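Local coordinates for protein haloalkane dehalogenase (Mycobacterium rhodesiae, PDB 4MJ3) that probably cleaves the carbon-halogen bond of haloalkanes with water, giving an alcohol and a halide ion, at residues R22-D27 with W106-E111; R75-D80 with I112-V117; R142-N147 with V295-A300. All blocks are in the same frame, centred on the assembly; numbering follows the deposited sequence.

From the N terminus, strand 22-27 is the first partner met, and contact 1 closes a loop of 78 residues when helix 98-112 packs against it. Strand 75-79 lies within that loop, yet its own partner, 112-117, follows the helical half of contact 1, so contacts 1 and 2 cross. They also touch, Val24 CG1 lying 3.7 Å from Ile112 CG1. Contact 3 opens only after both have closed, and spans 147 residues to join strand 140-145 to the C-terminal helix 282-300. All three reach the same mixed sheet: contact 1 at its outermost strand 22-27, contact 2 at strand 75-79, and contact 3 beside the opposite outermost strand, 242-244.

Contact 1. Residues R22-D27 with W106-E111; sequences RYVEVD and WAAIEE
This is an apolar strand-on-helix packing at one border of the central sheet, where the outermost strand 22-27 lies against helix 98-112. The axes of the two short segments approach to 8.1 Å and their N-to-C directions differ by 131°, so the strand runs obliquely against the helix direction. The short approach is consistent with the small side chains of Ala107 and Ala108 at the interface. Val26 CG1 reaches Ala107 CB at 3.6 Å, and the same methyl also sits 3.7 Å from the backbone N of Ala108, so it rests directly on the helix backbone. Two residues earlier on the strand, Val24 points its CB bond toward the helix. Its CG2, in the crowded position between backbone N and carbonyl carbon, meets Ala108 CB at 4.1 Å, while CG1 takes the aliphatic part of Glu111, with 3.9 Å between Val24 CG1 and Glu111 CG.

Glu111 is shaped for a double role. Its CG is anti to the backbone N (chi1 -165°), and the chain bends at chi2 (61°), so that the methylene slides past Val24 in the opposite direction while the carboxylate turns aside. There a single water donates to Glu25 O at 2.9 Å and to Glu111 OE1 at 3.1 Å, linking strand backbone to helix side chain without a direct polar bond. The CB bond of Glu25 points away from the helix, so its backbone O is what takes part.

Along one edge the strand is hydrogen-bonded to strand 33-41, Val24 pairing with Met36 and Val26 with Leu34. Helix 98-112 connects strand 75-79 to strand 117-121, and its packing back over the antiparallel N-terminal strands belongs to the layered helix-sheet-helix architecture of the alpha/beta hydrolase fold.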
loop_
_atom_site.group_PDB
_atom_site.type_symbol
_atom_site.label_atom_id
_atom_site.label_comp_id
_atom_site.label_asym_id
_atom_site.label_seq_id
_atom_site.Cartn_x
_atom_site.Cartn_y
_atom_site.Cartn_z
ATOM N N ARG A 22 10.348 11.315 -8.039
ATOM C CA ARG A 22 11.511 11.425 -7.178
ATOM C C ARG A 22 11.990 10.014 -6.895
ATOM O O ARG A 22 11.225 9.045 -7.014
ATOM C CB ARG A 22 11.170 12.171 -5.879
ATOM C CG ARG A 22 10.482 13.513 -6.094
ATOM C CD ARG A 22 11.431 14.676 -6.356
ATOM N NE ARG A 22 12.419 14.906 -5.298
ATOM N N TYR A 23 13.258 9.901 -6.535
ATOM C CA TYR A 23 13.867 8.611 -6.336
ATOM C C TYR A 23 14.788 8.579 -5.136
ATOM O O TYR A 23 15.439 9.573 -4.817
ATOM C CB TYR A 23 14.691 8.210 -7.565
ATOM C CG TYR A 23 13.902 8.176 -8.828
ATOM C CD1 TYR A 23 13.084 7.087 -9.124
ATOM C CD2 TYR A 23 13.955 9.222 -9.732
ATOM C CE1 TYR A 23 12.362 7.039 -10.300
ATOM C CE2 TYR A 23 13.222 9.189 -10.896
ATOM C CZ TYR A 23 12.426 8.102 -11.167
ATOM O OH TYR A 23 11.691 8.050 -12.317
ATOM N N VAL A 24 14.842 7.413 -4.496
ATOM C CA VAL A 24 15.851 7.104 -3.492
ATOM C C VAL A 24 16.470 5.754 -3.831
ATOM O O VAL A 24 15.853 4.940 -4.515
ATOM C CB VAL A 24 15.259 7.045 -2.056
ATOM C CG1 VAL A 24 14.896 8.437 -1.553
ATOM C CG2 VAL A 24 14.068 6.090 -1.978
ATOM N N GLU A 25 17.659 5.504 -3.316
ATOM C CA GLU A 25 18.318 4.212 -3.507
ATOM C C GLU A 25 18.391 3.475 -2.189
ATOM O O GLU A 25 18.654 4.086 -1.158
ATOM C CB GLU A 25 19.692 4.440 -4.090
ATOM C CG GLU A 25 19.583 5.280 -5.348
ATOM C CD GLU A 25 20.604 4.932 -6.391
ATOM O OE1 GLU A 25 21.806 4.919 -6.057
ATOM O OE2 GLU A 25 20.187 4.687 -7.540
ATOM N N VAL A 26 18.146 2.174 -2.237
ATOM C CA VAL A 26 18.207 1.314 -1.061
ATOM C C VAL A 26 19.040 0.084 -1.376
ATOM O O VAL A 26 19.198 -0.273 -2.531
ATOM C CB VAL A 26 16.802 0.902 -0.577
ATOM C CG1 VAL A 26 15.966 2.145 -0.248
ATOM C CG2 VAL A 26 16.063 0.078 -1.613
ATOM N N ASP A 27 19.553 -0.562 -0.333
ATOM C CA ASP A 27 20.291 -1.803 -0.480
ATOM C C ASP A 27 19.369 -2.897 -1.021
ATOM O O ASP A 27 18.238 -3.046 -0.572
ATOM C CB ASP A 27 20.837 -2.252 0.876
ATOM C CG ASP A 27 21.995 -1.420 1.351
ATOM O OD1 ASP A 27 22.581 -0.660 0.561
ATOM O OD2 ASP A 27 22.347 -1.551 2.546
ATOM N N TRP A 106 11.135 0.398 4.696
ATOM C CA TRP A 106 11.727 1.120 5.812
ATOM C C TRP A 106 12.935 1.910 5.342
ATOM O O TRP A 106 13.069 3.072 5.695
ATOM C CB TRP A 106 12.115 0.197 6.967
ATOM C CG TRP A 106 12.606 0.953 8.129
ATOM C CD1 TRP A 106 13.855 0.904 8.658
ATOM C CD2 TRP A 106 11.876 1.919 8.910
ATOM N NE1 TRP A 106 13.942 1.753 9.726
ATOM C CE2 TRP A 106 12.750 2.390 9.906
ATOM C CE3 TRP A 106 10.575 2.411 8.875
ATOM C CZ2 TRP A 106 12.365 3.335 10.852
ATOM C CZ3 TRP A 106 10.190 3.351 9.825
ATOM C CH2 TRP A 106 11.072 3.804 10.785
ATOM N N ALA A 107 13.787 1.292 4.521
ATOM C CA ALA A 107 14.953 1.993 3.994
ATOM C C ALA A 107 14.569 3.233 3.180
ATOM O O ALA A 107 15.218 4.268 3.301
ATOM C CB ALA A 107 15.802 1.063 3.171
ATOM N N ALA A 108 13.508 3.130 2.385
ATOM C CA ALA A 108 12.989 4.269 1.631
ATOM C C ALA A 108 12.509 5.404 2.531
ATOM O O ALA A 108 12.890 6.572 2.354
ATOM C CB ALA A 108 11.867 3.838 0.716
ATOM N N ILE A 109 11.709 5.058 3.534
ATOM C CA ILE A 109 11.226 6.035 4.506
ATOM C C ILE A 109 12.412 6.762 5.185
ATOM O O ILE A 109 12.416 7.989 5.343
ATOM C CB ILE A 109 10.311 5.348 5.551
ATOM C CG1 ILE A 109 9.016 4.913 4.877
ATOM C CG2 ILE A 109 10.008 6.260 6.747
ATOM C CD1 ILE A 109 8.164 3.966 5.703
ATOM N N GLU A 110 13.406 5.985 5.606
ATOM C CA GLU A 110 14.581 6.532 6.267
ATOM C C GLU A 110 15.392 7.445 5.354
ATOM O O GLU A 110 15.884 8.483 5.794
ATOM C CB GLU A 110 15.461 5.414 6.798
ATOM C CG GLU A 110 14.871 4.655 7.973
ATOM C CD GLU A 110 15.053 5.393 9.280
ATOM O OE1 GLU A 110 14.361 6.408 9.486
ATOM O OE2 GLU A 110 15.883 4.958 10.107
ATOM N N GLU A 111 15.541 7.038 4.098
ATOM C CA GLU A 111 16.346 7.786 3.137
ATOM C C GLU A 111 15.651 9.107 2.760
ATOM O O GLU A 111 16.303 10.143 2.662
ATOM C CB GLU A 111 16.616 6.931 1.900
ATOM C CG GLU A 111 17.724 7.461 1.007
ATOM C CD GLU A 111 19.068 7.546 1.703
ATOM O OE1 GLU A 111 19.450 6.569 2.388
ATOM O OE2 GLU A 111 19.719 8.611 1.588
HETATM O O HOH W 1 19.334 3.612 1.620
#

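Contact 2. Residues R75-D80 with I112-V117; sequences RAVAID and IGLADV
Leu114 sets its CD2 methyl over one face of the Arg75 guanidinium, with CD2 3.8 Å from Arg75 NH2. The two side chains cross obliquely. Arg75 is extended from CG to NE, with CG anti to the backbone N (chi1 179°), and so carries its head from the start of strand 75-79 out to the turn after helix 98-112. That head is held by polar partners: Arg75 NH2 forms a salt bridge with Asp40 OD2 of strand 33-41. A water lying in the guanidinium plane accepts from Arg75 NH2 at 3.0 Å and donates to Ile112 O at 2.9 Å, tying the charge to a carbonyl near the helix end.

Segment 112-117 is the helix-to-strand link of a beta-alpha-beta crossover, in which helix 98-112 carries the chain from strand 75-79 to the parallel strand 117-121, with strand 48-52 between them. Gly113 leaves the helix with phi at 90°, where a CB would be jammed against Ile112 O, and the chain then turns to bring Leu114 down onto the sheet.

The remaining contacts are apolar and meet tip to tip. Leu114 CD1 touches Val77 CG1 at 4.0 Å, and Leu114 CD2 approaches Val77 CG2 at 4.1 Å, so each leucine methyl faces one valine methyl. Nearer the strand's C-terminal end, Ile79 CD1 meets Ile112 CD1 at 3.7 Å, and Ile79 also touches Met36 and Tyr38.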
loop_
_atom_site.group_PDB
_atom_site.type_symbol
_atom_site.label_atom_id
_atom_site.label_comp_id
_atom_site.label_asym_id
_atom_site.label_seq_id
_atom_site.Cartn_x
_atom_site.Cartn_y
_atom_site.Cartn_z
ATOM N N ARG A 75 1.500 17.419 3.724
ATOM C CA ARG A 75 2.524 16.965 2.794
ATOM C C ARG A 75 2.254 15.501 2.453
ATOM O O ARG A 75 2.367 14.623 3.305
ATOM C CB ARG A 75 3.902 17.123 3.425
ATOM C CG ARG A 75 5.055 16.652 2.558
ATOM C CD ARG A 75 6.384 16.930 3.230
ATOM N NE ARG A 75 7.461 16.167 2.602
ATOM C CZ ARG A 75 8.545 15.727 3.231
ATOM N NH1 ARG A 75 8.713 15.929 4.533
ATOM N NH2 ARG A 75 9.476 15.071 2.555
ATOM N N ALA A 76 1.954 15.239 1.186
ATOM C CA ALA A 76 1.618 13.912 0.738
ATOM C C ALA A 76 2.853 13.247 0.132
ATOM O O ALA A 76 3.450 13.760 -0.814
ATOM C CB ALA A 76 0.495 13.969 -0.286
ATOM N N VAL A 77 3.197 12.087 0.673
ATOM C CA VAL A 77 4.297 11.299 0.179
ATOM C C VAL A 77 3.757 9.917 -0.175
ATOM O O VAL A 77 3.055 9.303 0.625
ATOM C CB VAL A 77 5.408 11.201 1.237
ATOM C CG1 VAL A 77 6.552 10.356 0.724
ATOM C CG2 VAL A 77 5.868 12.604 1.611
ATOM N N ALA A 78 4.026 9.459 -1.396
ATOM C CA ALA A 78 3.565 8.143 -1.846
ATOM C C ALA A 78 4.765 7.398 -2.415
ATOM O O ALA A 78 5.517 7.957 -3.219
ATOM C CB ALA A 78 2.485 8.283 -2.912
ATOM N N ILE A 79 4.958 6.147 -2.002
ATOM C CA ILE A 79 6.164 5.420 -2.395
ATOM C C ILE A 79 5.765 4.154 -3.151
ATOM O O ILE A 79 4.911 3.427 -2.691
ATOM C CB ILE A 79 6.985 5.033 -1.138
ATOM C CG1 ILE A 79 7.379 6.281 -0.343
ATOM C CG2 ILE A 79 8.217 4.217 -1.528
ATOM C CD1 ILE A 79 8.079 5.994 0.964
ATOM N N ASP A 80 6.422 3.888 -4.276
ATOM C CA ASP A 80 6.200 2.662 -5.026
ATOM C C ASP A 80 7.024 1.494 -4.460
ATOM O O ASP A 80 8.241 1.567 -4.340
ATOM C CB ASP A 80 6.576 2.822 -6.501
ATOM C CG ASP A 80 5.641 3.741 -7.279
ATOM O OD1 ASP A 80 4.512 4.075 -6.809
ATOM O OD2 ASP A 80 6.063 4.160 -8.385
ATOM N N ILE A 112 14.332 9.059 2.594
ATOM C CA ILE A 112 13.558 10.269 2.366
ATOM C C ILE A 112 13.593 11.186 3.599
ATOM O O ILE A 112 13.665 12.413 3.465
ATOM C CB ILE A 112 12.102 9.963 1.981
ATOM C CG1 ILE A 112 12.065 9.172 0.669
ATOM C CG2 ILE A 112 11.335 11.268 1.846
ATOM C CD1 ILE A 112 10.752 8.501 0.404
ATOM N N GLY A 113 13.633 10.585 4.783
ATOM C CA GLY A 113 13.807 11.313 6.043
ATOM C C GLY A 113 12.504 11.748 6.678
ATOM O O GLY A 113 12.415 12.818 7.259
ATOM N N LEU A 114 11.490 10.913 6.569
ATOM C CA LEU A 114 10.163 11.239 7.083
ATOM C C LEU A 114 10.080 11.073 8.602
ATOM O O LEU A 114 10.683 10.151 9.158
ATOM C CB LEU A 114 9.115 10.349 6.412
ATOM C CG LEU A 114 9.054 10.392 4.886
ATOM C CD1 LEU A 114 8.008 9.432 4.372
ATOM C CD2 LEU A 114 8.761 11.803 4.401
ATOM N N ALA A 115 9.338 11.980 9.247
ATOM C CA ALA A 115 9.112 11.955 10.696
ATOM C C ALA A 115 7.640 12.180 11.023
ATOM O O ALA A 115 6.940 12.846 10.265
ATOM C CB ALA A 115 9.957 13.040 11.373
ATOM N N ASP A 116 7.201 11.667 12.176
ATOM C CA ASP A 116 5.868 11.941 12.713
ATOM C C ASP A 116 4.808 11.724 11.636
ATOM O O ASP A 116 3.974 12.583 11.347
ATOM C CB ASP A 116 5.801 13.362 13.288
ATOM C CG ASP A 116 6.771 13.565 14.430
ATOM O OD1 ASP A 116 6.786 12.724 15.355
ATOM O OD2 ASP A 116 7.536 14.550 14.403
ATOM N N VAL A 117 4.844 10.524 11.075
ATOM C CA VAL A 117 4.098 10.184 9.881
ATOM C C VAL A 117 2.650 9.794 10.169
ATOM O O VAL A 117 2.387 9.075 11.133
ATOM C CB VAL A 117 4.806 8.993 9.184
ATOM C CG1 VAL A 117 3.990 8.448 8.047
ATOM C CG2 VAL A 117 6.179 9.435 8.722
HETATM O O HOH W 2 12.063 14.737 4.049
#

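Contact 3. Residues R142-N147 with V295-A300; sequences RVVAAN and VTFVRA
Phe297 has CG anti to its backbone N (chi1 170°), which swings the ring off helix 282-300 toward strand 140-145, while Arg142, with CG anti to its carbonyl carbon and an extended chain, runs alongside toward the helix. The two slide past each other in opposite directions, and Arg142 CB lies 3.7 Å from Phe297 CE2. Their flat groups stand 74° apart, which argues against stacking. The ring also takes Val144, whose CG2 is 3.6 Å from Phe297 CD2, and its tip reaches the strand backbone, with Phe297 CZ at 3.7 Å from Val143 O.

Past the ring, Arg142 crosses Val298 at about a right angle. The valine's CG1, anti to its backbone N, lies over one face of the guanidinium, offset toward the rim, with 3.9 Å between Val298 CG1 and Arg142 NH1. The polar end is buried yet well supplied: NH1 bonds to Thr118 OG1, and NH2 pairs with Glu47 OE1 in a salt bridge and with Asn301 O. Glu47 and the carbonyl of Asn301 would be expected to stabilise the buried positive charge.

The axes of the short segments are 10.1 Å apart and run 155° apart in direction, roughly antiparallel. This is the alpha/beta hydrolase pattern, in which the C-terminal helix packs on the face of the sheet near its last strands.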
loop_
_atom_site.group_PDB
_atom_site.type_symbol
_atom_site.label_atom_id
_atom_site.label_comp_id
_atom_site.label_asym_id
_atom_site.label_seq_id
_atom_site.Cartn_x
_atom_site.Cartn_y
_atom_site.Cartn_z
ATOM N N ARG A 142 0.105 8.900 13.532
ATOM C CA ARG A 142 -1.281 8.422 13.356
ATOM C C ARG A 142 -1.309 7.365 12.259
ATOM O O ARG A 142 -0.393 7.304 11.429
ATOM C CB ARG A 142 -2.217 9.537 12.934
ATOM C CG ARG A 142 -2.068 10.849 13.691
ATOM C CD ARG A 142 -3.025 11.868 13.152
ATOM N NE ARG A 142 -2.764 13.200 13.675
ATOM C CZ ARG A 142 -1.868 14.060 13.181
ATOM N NH1 ARG A 142 -1.080 13.758 12.140
ATOM N NH2 ARG A 142 -1.722 15.236 13.769
ATOM N N VAL A 143 -2.366 6.552 12.258
ATOM C CA VAL A 143 -2.534 5.501 11.247
ATOM C C VAL A 143 -3.979 5.471 10.743
ATOM O O VAL A 143 -4.920 5.532 11.544
ATOM C CB VAL A 143 -2.165 4.117 11.822
ATOM C CG1 VAL A 143 -2.404 3.044 10.774
ATOM C CG2 VAL A 143 -0.723 4.105 12.311
ATOM N N VAL A 144 -4.136 5.422 9.423
ATOM C CA VAL A 144 -5.419 5.176 8.767
ATOM C C VAL A 144 -5.293 3.852 8.022
ATOM O O VAL A 144 -4.439 3.704 7.147
ATOM C CB VAL A 144 -5.772 6.295 7.772
ATOM C CG1 VAL A 144 -7.111 5.996 7.104
ATOM C CG2 VAL A 144 -5.793 7.617 8.490
ATOM N N ALA A 145 -6.130 2.889 8.390
ATOM C CA ALA A 145 -6.176 1.596 7.715
ATOM C C ALA A 145 -7.431 1.525 6.875
ATOM O O ALA A 145 -8.536 1.744 7.379
ATOM C CB ALA A 145 -6.164 0.469 8.736
ATOM N N ALA A 146 -7.277 1.182 5.609
ATOM C CA ALA A 146 -8.396 1.075 4.682
ATOM C C ALA A 146 -8.250 -0.156 3.809
ATOM O O ALA A 146 -7.361 -0.214 2.952
ATOM C CB ALA A 146 -8.462 2.320 3.809
ATOM N N ASN A 147 -9.140 -1.130 4.000
ATOM C CA ASN A 147 -9.146 -2.345 3.189
ATOM C C ASN A 147 -7.784 -3.010 3.216
ATOM O O ASN A 147 -7.114 -3.180 2.176
ATOM C CB ASN A 147 -9.597 -2.057 1.757
ATOM C CG ASN A 147 -11.039 -1.590 1.680
ATOM O OD1 ASN A 147 -11.767 -1.596 2.673
ATOM N ND2 ASN A 147 -11.458 -1.214 0.475
ATOM N N VAL A 295 -8.149 14.043 6.294
ATOM C CA VAL A 295 -7.959 15.427 6.717
ATOM C C VAL A 295 -8.704 15.657 8.033
ATOM O O VAL A 295 -8.143 16.196 8.975
ATOM C CB VAL A 295 -8.435 16.437 5.664
ATOM C CG1 VAL A 295 -8.398 17.848 6.232
ATOM C CG2 VAL A 295 -7.569 16.341 4.420
ATOM N N THR A 296 -9.953 15.215 8.091
ATOM C CA THR A 296 -10.773 15.371 9.299
ATOM C C THR A 296 -10.106 14.721 10.519
ATOM O O THR A 296 -10.044 15.318 11.601
ATOM C CB THR A 296 -12.180 14.790 9.056
ATOM O OG1 THR A 296 -12.852 15.601 8.091
ATOM C CG2 THR A 296 -13.012 14.728 10.345
ATOM N N PHE A 297 -9.592 13.509 10.310
ATOM C CA PHE A 297 -8.890 12.734 11.343
ATOM C C PHE A 297 -7.595 13.392 11.825
ATOM O O PHE A 297 -7.340 13.454 13.023
ATOM C CB PHE A 297 -8.635 11.338 10.774
ATOM C CG PHE A 297 -7.718 10.471 11.583
ATOM C CD1 PHE A 297 -8.099 9.975 12.816
ATOM C CD2 PHE A 297 -6.511 10.063 11.047
ATOM C CE1 PHE A 297 -7.258 9.126 13.526
ATOM C CE2 PHE A 297 -5.664 9.195 11.739
ATOM C CZ PHE A 297 -6.037 8.732 12.973
ATOM N N VAL A 298 -6.810 13.925 10.896
ATOM C CA VAL A 298 -5.603 14.663 11.232
ATOM C C VAL A 298 -5.946 15.889 12.056
ATOM O O VAL A 298 -5.347 16.129 13.110
ATOM C CB VAL A 298 -4.792 15.075 9.976
ATOM C CG1 VAL A 298 -3.678 16.048 10.329
ATOM C CG2 VAL A 298 -4.206 13.831 9.331
ATOM N N ARG A 299 -6.931 16.659 11.617
ATOM C CA ARG A 299 -7.288 17.878 12.333
ATOM C C ARG A 299 -7.871 17.612 13.716
ATOM O O ARG A 299 -7.717 18.437 14.619
ATOM C CB ARG A 299 -8.256 18.711 11.507
ATOM C CG ARG A 299 -7.596 19.115 10.187
ATOM C CD ARG A 299 -8.332 20.139 9.363
ATOM N NE ARG A 299 -7.480 20.710 8.336
ATOM C CZ ARG A 299 -7.913 21.538 7.391
ATOM N NH1 ARG A 299 -9.192 21.893 7.327
ATOM N NH2 ARG A 299 -7.049 22.024 6.508
ATOM N N ALA A 300 -8.569 16.486 13.864
ATOM C CA ALA A 300 -9.193 16.114 15.142
ATOM C C ALA A 300 -8.184 15.583 16.145
ATOM O O ALA A 300 -8.518 15.415 17.332
ATOM C CB ALA A 300 -10.299 15.071 14.920
#